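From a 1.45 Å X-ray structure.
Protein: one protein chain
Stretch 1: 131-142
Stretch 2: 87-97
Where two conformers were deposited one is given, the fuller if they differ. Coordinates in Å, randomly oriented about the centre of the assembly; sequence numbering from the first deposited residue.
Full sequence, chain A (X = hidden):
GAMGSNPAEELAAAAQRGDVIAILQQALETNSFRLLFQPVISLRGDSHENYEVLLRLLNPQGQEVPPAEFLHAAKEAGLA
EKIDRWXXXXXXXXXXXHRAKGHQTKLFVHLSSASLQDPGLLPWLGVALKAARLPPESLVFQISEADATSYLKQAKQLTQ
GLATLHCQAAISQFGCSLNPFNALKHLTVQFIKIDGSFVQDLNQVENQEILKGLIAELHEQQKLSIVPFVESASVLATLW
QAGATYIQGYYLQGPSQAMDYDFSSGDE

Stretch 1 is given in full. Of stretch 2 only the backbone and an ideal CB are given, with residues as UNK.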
# COMPACT_ATOMS: atom_id res chain seq x y z
N ALA A 131 19.37 11.25 -1.90
CA ALA A 131 20.35 10.60 -2.77
C ALA A 131 19.85 10.31 -4.18
O ALA A 131 20.63 10.29 -5.14
CB ALA A 131 20.87 9.32 -2.11
N ALA A 132 18.55 10.06 -4.32
CA ALA A 132 17.97 9.76 -5.63
C ALA A 132 17.38 11.03 -6.24
O ALA A 132 16.96 11.04 -7.39
CB ALA A 132 16.91 8.69 -5.51
N ARG A 133 17.35 12.09 -5.44
CA ARG A 133 16.80 13.35 -5.92
C ARG A 133 15.37 13.07 -6.38
O ARG A 133 15.02 13.23 -7.55
CB ARG A 133 17.66 13.88 -7.06
CG ARG A 133 19.14 13.82 -6.76
CD ARG A 133 19.64 15.11 -6.15
NE ARG A 133 20.36 15.90 -7.14
CZ ARG A 133 20.41 17.23 -7.16
NH1 ARG A 133 19.77 17.94 -6.24
NH2 ARG A 133 21.09 17.84 -8.12
N LEU A 134 14.56 12.62 -5.43
CA LEU A 134 13.18 12.27 -5.69
C LEU A 134 12.28 13.47 -5.45
O LEU A 134 12.40 14.17 -4.44
CB LEU A 134 12.74 11.10 -4.80
CG LEU A 134 11.65 10.21 -5.39
CD1 LEU A 134 12.19 9.49 -6.60
CD2 LEU A 134 11.12 9.20 -4.38
N PRO A 135 11.38 13.73 -6.40
CA PRO A 135 10.39 14.81 -6.31
C PRO A 135 9.45 14.60 -5.14
O PRO A 135 9.26 13.45 -4.73
CB PRO A 135 9.62 14.69 -7.62
CG PRO A 135 10.54 13.97 -8.55
CD PRO A 135 11.31 13.02 -7.69
N PRO A 136 8.84 15.68 -4.62
CA PRO A 136 7.90 15.57 -3.50
C PRO A 136 6.65 14.85 -3.97
O PRO A 136 6.37 14.85 -5.17
CB PRO A 136 7.55 17.03 -3.17
CG PRO A 136 8.39 17.89 -4.08
CD PRO A 136 8.86 17.03 -5.20
N GLU A 137 5.90 14.25 -3.05
CA GLU A 137 4.71 13.47 -3.39
C GLU A 137 5.00 12.43 -4.48
O GLU A 137 4.31 12.38 -5.50
CB GLU A 137 3.56 14.37 -3.85
CG GLU A 137 3.63 15.81 -3.37
CD GLU A 137 3.69 15.94 -1.86
OE1 GLU A 137 4.34 16.89 -1.39
OE2 GLU A 137 3.10 15.09 -1.16
N SER A 138 6.02 11.60 -4.28
CA SER A 138 6.28 10.51 -5.20
C SER A 138 5.90 9.18 -4.56
O SER A 138 5.50 8.24 -5.25
CB SER A 138 7.76 10.47 -5.58
OG SER A 138 8.08 11.50 -6.49
N LEU A 139 6.05 9.11 -3.24
CA LEU A 139 5.81 7.89 -2.49
C LEU A 139 4.63 8.03 -1.54
O LEU A 139 4.50 9.04 -0.85
CB LEU A 139 7.03 7.55 -1.64
CG LEU A 139 8.03 6.48 -2.10
CD1 LEU A 139 8.02 6.28 -3.61
CD2 LEU A 139 9.44 6.79 -1.57
N VAL A 140 3.81 6.98 -1.47
CA VAL A 140 2.76 6.87 -0.49
C VAL A 140 3.00 5.61 0.32
O VAL A 140 3.03 4.51 -0.26
CB VAL A 140 1.36 6.72 -1.16
CG1 VAL A 140 0.28 6.76 -0.10
CG2 VAL A 140 1.14 7.79 -2.24
N PHE A 141 3.18 5.74 1.63
CA PHE A 141 3.42 4.56 2.48
C PHE A 141 2.13 4.01 3.04
O PHE A 141 1.29 4.76 3.55
CB PHE A 141 4.41 4.90 3.59
CG PHE A 141 5.78 5.14 3.08
CD1 PHE A 141 6.62 4.06 2.82
CD2 PHE A 141 6.21 6.42 2.74
CE1 PHE A 141 7.88 4.26 2.28
CE2 PHE A 141 7.47 6.62 2.22
CZ PHE A 141 8.31 5.54 1.98
N GLN A 142 1.94 2.70 2.87
CA GLN A 142 0.72 2.04 3.30
C GLN A 142 0.95 1.30 4.59
O GLN A 142 1.93 0.56 4.73
CB GLN A 142 0.24 1.05 2.24
CG GLN A 142 0.09 1.64 0.87
CD GLN A 142 -0.52 0.67 -0.12
OE1 GLN A 142 -1.61 0.91 -0.64
NE2 GLN A 142 0.18 -0.43 -0.39
N UNK A 87 12.69 -2.98 -0.32
CA UNK A 87 11.58 -2.59 -1.16
C UNK A 87 11.58 -1.09 -1.41
O UNK A 87 11.42 -0.65 -2.54
CB UNK A 87 10.26 -3.02 -0.52
N UNK A 88 11.78 -0.31 -0.35
CA UNK A 88 11.76 1.14 -0.45
C UNK A 88 12.92 1.62 -1.31
O UNK A 88 12.74 2.47 -2.18
CB UNK A 88 11.82 1.78 0.94
N UNK A 89 14.11 1.09 -1.09
CA UNK A 89 15.27 1.51 -1.86
C UNK A 89 15.05 1.28 -3.35
O UNK A 89 15.35 2.13 -4.20
CB UNK A 89 16.52 0.76 -1.39
N UNK A 90 14.51 0.11 -3.69
CA UNK A 90 14.27 -0.24 -5.07
C UNK A 90 13.09 0.49 -5.68
O UNK A 90 13.09 0.82 -6.86
CB UNK A 90 14.05 -1.75 -5.19
N UNK A 91 12.08 0.77 -4.87
CA UNK A 91 10.96 1.56 -5.35
C UNK A 91 11.44 2.95 -5.73
O UNK A 91 11.08 3.46 -6.80
CB UNK A 91 9.86 1.64 -4.29
N UNK A 92 12.25 3.55 -4.87
CA UNK A 92 12.80 4.89 -5.11
C UNK A 92 13.58 4.90 -6.42
O UNK A 92 13.46 5.82 -7.22
CB UNK A 92 13.70 5.33 -3.95
N UNK A 93 14.38 3.86 -6.63
CA UNK A 93 15.18 3.74 -7.84
C UNK A 93 14.34 3.58 -9.12
O UNK A 93 14.46 4.39 -10.04
CB UNK A 93 16.13 2.55 -7.70
N UNK A 94 13.51 2.54 -9.16
CA UNK A 94 12.68 2.25 -10.33
C UNK A 94 11.78 3.42 -10.65
O UNK A 94 11.45 3.68 -11.81
CB UNK A 94 11.84 0.99 -10.10
N UNK A 95 11.37 4.13 -9.60
CA UNK A 95 10.54 5.30 -9.76
C UNK A 95 11.34 6.35 -10.50
O UNK A 95 10.95 6.79 -11.58
CB UNK A 95 10.05 5.82 -8.41
N UNK A 96 12.48 6.73 -9.92
CA UNK A 96 13.39 7.70 -10.53
C UNK A 96 13.51 7.47 -12.04
O UNK A 96 13.37 8.41 -12.83
CB UNK A 96 14.77 7.62 -9.87
N UNK A 97 13.77 6.23 -12.43
CA UNK A 97 13.74 5.86 -13.85
C UNK A 97 12.40 6.25 -14.46
O UNK A 97 12.29 6.47 -15.66
CB UNK A 97 13.99 4.36 -14.03

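Stretch 2 is helical from 87 to 96. It runs nearly antiparallel to the strand 139-142, at 153°, with the axes 10.9 Å apart at closest. No hydrogen bond joins the stretches, so the contact is apolar packing.

Position 87 has nothing of stretch 1 within 5.5 Å of its ideal CB. Stretch 1 sets no preference. It is Val87.

Position 88 points its CB toward stretch 1, 4.8 Å from Phe141 CE1. The ring carbon is apolar, so a mid-sized or long aliphatic chain would suit: Val, Ile, Leu or Met. It is Ile88, chi1 m and chi2 t. Its CD1 lies 3.9 Å from Phe141 CE1, meeting the ring obliquely.

Positions 89 and 90 are out of reach, and many residues would do. They are Leu89 and Asn90.

Position 91 points toward stretch 1, with its ideal CB 5.0 Å from Leu139 CD1. A small residue such as Ala, Ser or Cys fits without needing a partner there. It is Ser91. Its OG turns back to the helix and donates to Val87 O at 2.9 Å.

Position 92 has a sideways CB, yet three apolar groups lie near it: Leu134 CD2 at 4.7 Å, Ala132 CB at 4.9 Å and Leu139 CD2 at 5.1 Å from the ideal CB. Ile, Leu, Val or Met would suit. It is Ile92, chi1 m and chi2 t. CG2 is 3.4 Å from Ala132 CB and CG1 is 3.8 Å from Leu139 CD2; both come near Leu134 CD2, CG1 at 4.2 Å and CG2 at 4.5 Å.

Position 93 points away from stretch 1, which sets no preference; a polar or charged chain is one possibility among many. It is Lys93, whose NZ forms a salt bridge with OE2 of the residue at 97, at 2.8 Å.

Position 94 is also out of reach and unconstrained; it is Leu94.

Position 95 points toward stretch 1, near Leu134 CD1 (4.6 Å from the ideal CB) and Leu139 CD1 (5.2 Å). Leu, Met or Ile would suit. It is Leu95, chi1 t and chi2 p. Its CD2 lies 3.4 Å from Leu139 CD1, 3.9 Å from Ser138 CB and 4.5 Å from Leu134 CD2.

Position 96 is sideways, its ideal CB 4.6 Å from Leu134 CD1 and 4.8 Å from Ala132 O. A small residue, Ala or Ser, is adequate. Ala96 has its N 4.3 Å from Leu134 CD1.

Position 97 is out of reach and unconstrained. Glu97 completes the salt bridge.

Stretch 2 (87-97) VILNSIKLLAE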
# COMPACT_ATOMS: atom_id res chain seq x y z
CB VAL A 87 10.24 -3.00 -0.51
CG1 VAL A 87 9.06 -2.38 -1.28
CG2 VAL A 87 10.11 -4.54 -0.45
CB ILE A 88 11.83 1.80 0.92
CG1 ILE A 88 10.58 1.45 1.74
CG2 ILE A 88 11.97 3.33 0.80
CD1 ILE A 88 10.72 1.76 3.23
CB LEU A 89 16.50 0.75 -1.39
CG LEU A 89 17.81 1.24 -1.98
CD1 LEU A 89 18.11 2.61 -1.40
CD2 LEU A 89 18.92 0.25 -1.65
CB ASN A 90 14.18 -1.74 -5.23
CG ASN A 90 15.54 -2.38 -5.16
OD1 ASN A 90 15.94 -2.94 -4.13
ND2 ASN A 90 16.29 -2.22 -6.23
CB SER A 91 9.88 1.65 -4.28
OG SER A 91 9.27 0.39 -4.12
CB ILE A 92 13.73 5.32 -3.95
CG1 ILE A 92 12.91 5.72 -2.73
CG2 ILE A 92 14.65 6.47 -4.41
CD1 ILE A 92 13.71 5.88 -1.45
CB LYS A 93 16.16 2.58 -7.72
CG LYS A 93 17.15 2.48 -8.87
CD LYS A 93 18.18 1.40 -8.62
CE LYS A 93 19.13 1.28 -9.80
NZ LYS A 93 18.38 1.13 -11.08
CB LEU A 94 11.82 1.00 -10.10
CG LEU A 94 12.44 -0.34 -10.47
CD1 LEU A 94 11.63 -1.48 -9.89
CD2 LEU A 94 12.56 -0.48 -11.99
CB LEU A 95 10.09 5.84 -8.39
CG LEU A 95 8.87 6.77 -8.33
CD1 LEU A 95 7.79 6.35 -9.32
CD2 LEU A 95 8.32 6.81 -6.91
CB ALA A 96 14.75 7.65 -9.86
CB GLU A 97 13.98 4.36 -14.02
CG GLU A 97 15.44 3.96 -14.21
CD GLU A 97 16.22 3.93 -12.91
OE1 GLU A 97 16.23 4.94 -12.18
OE2 GLU A 97 16.85 2.88 -12.62
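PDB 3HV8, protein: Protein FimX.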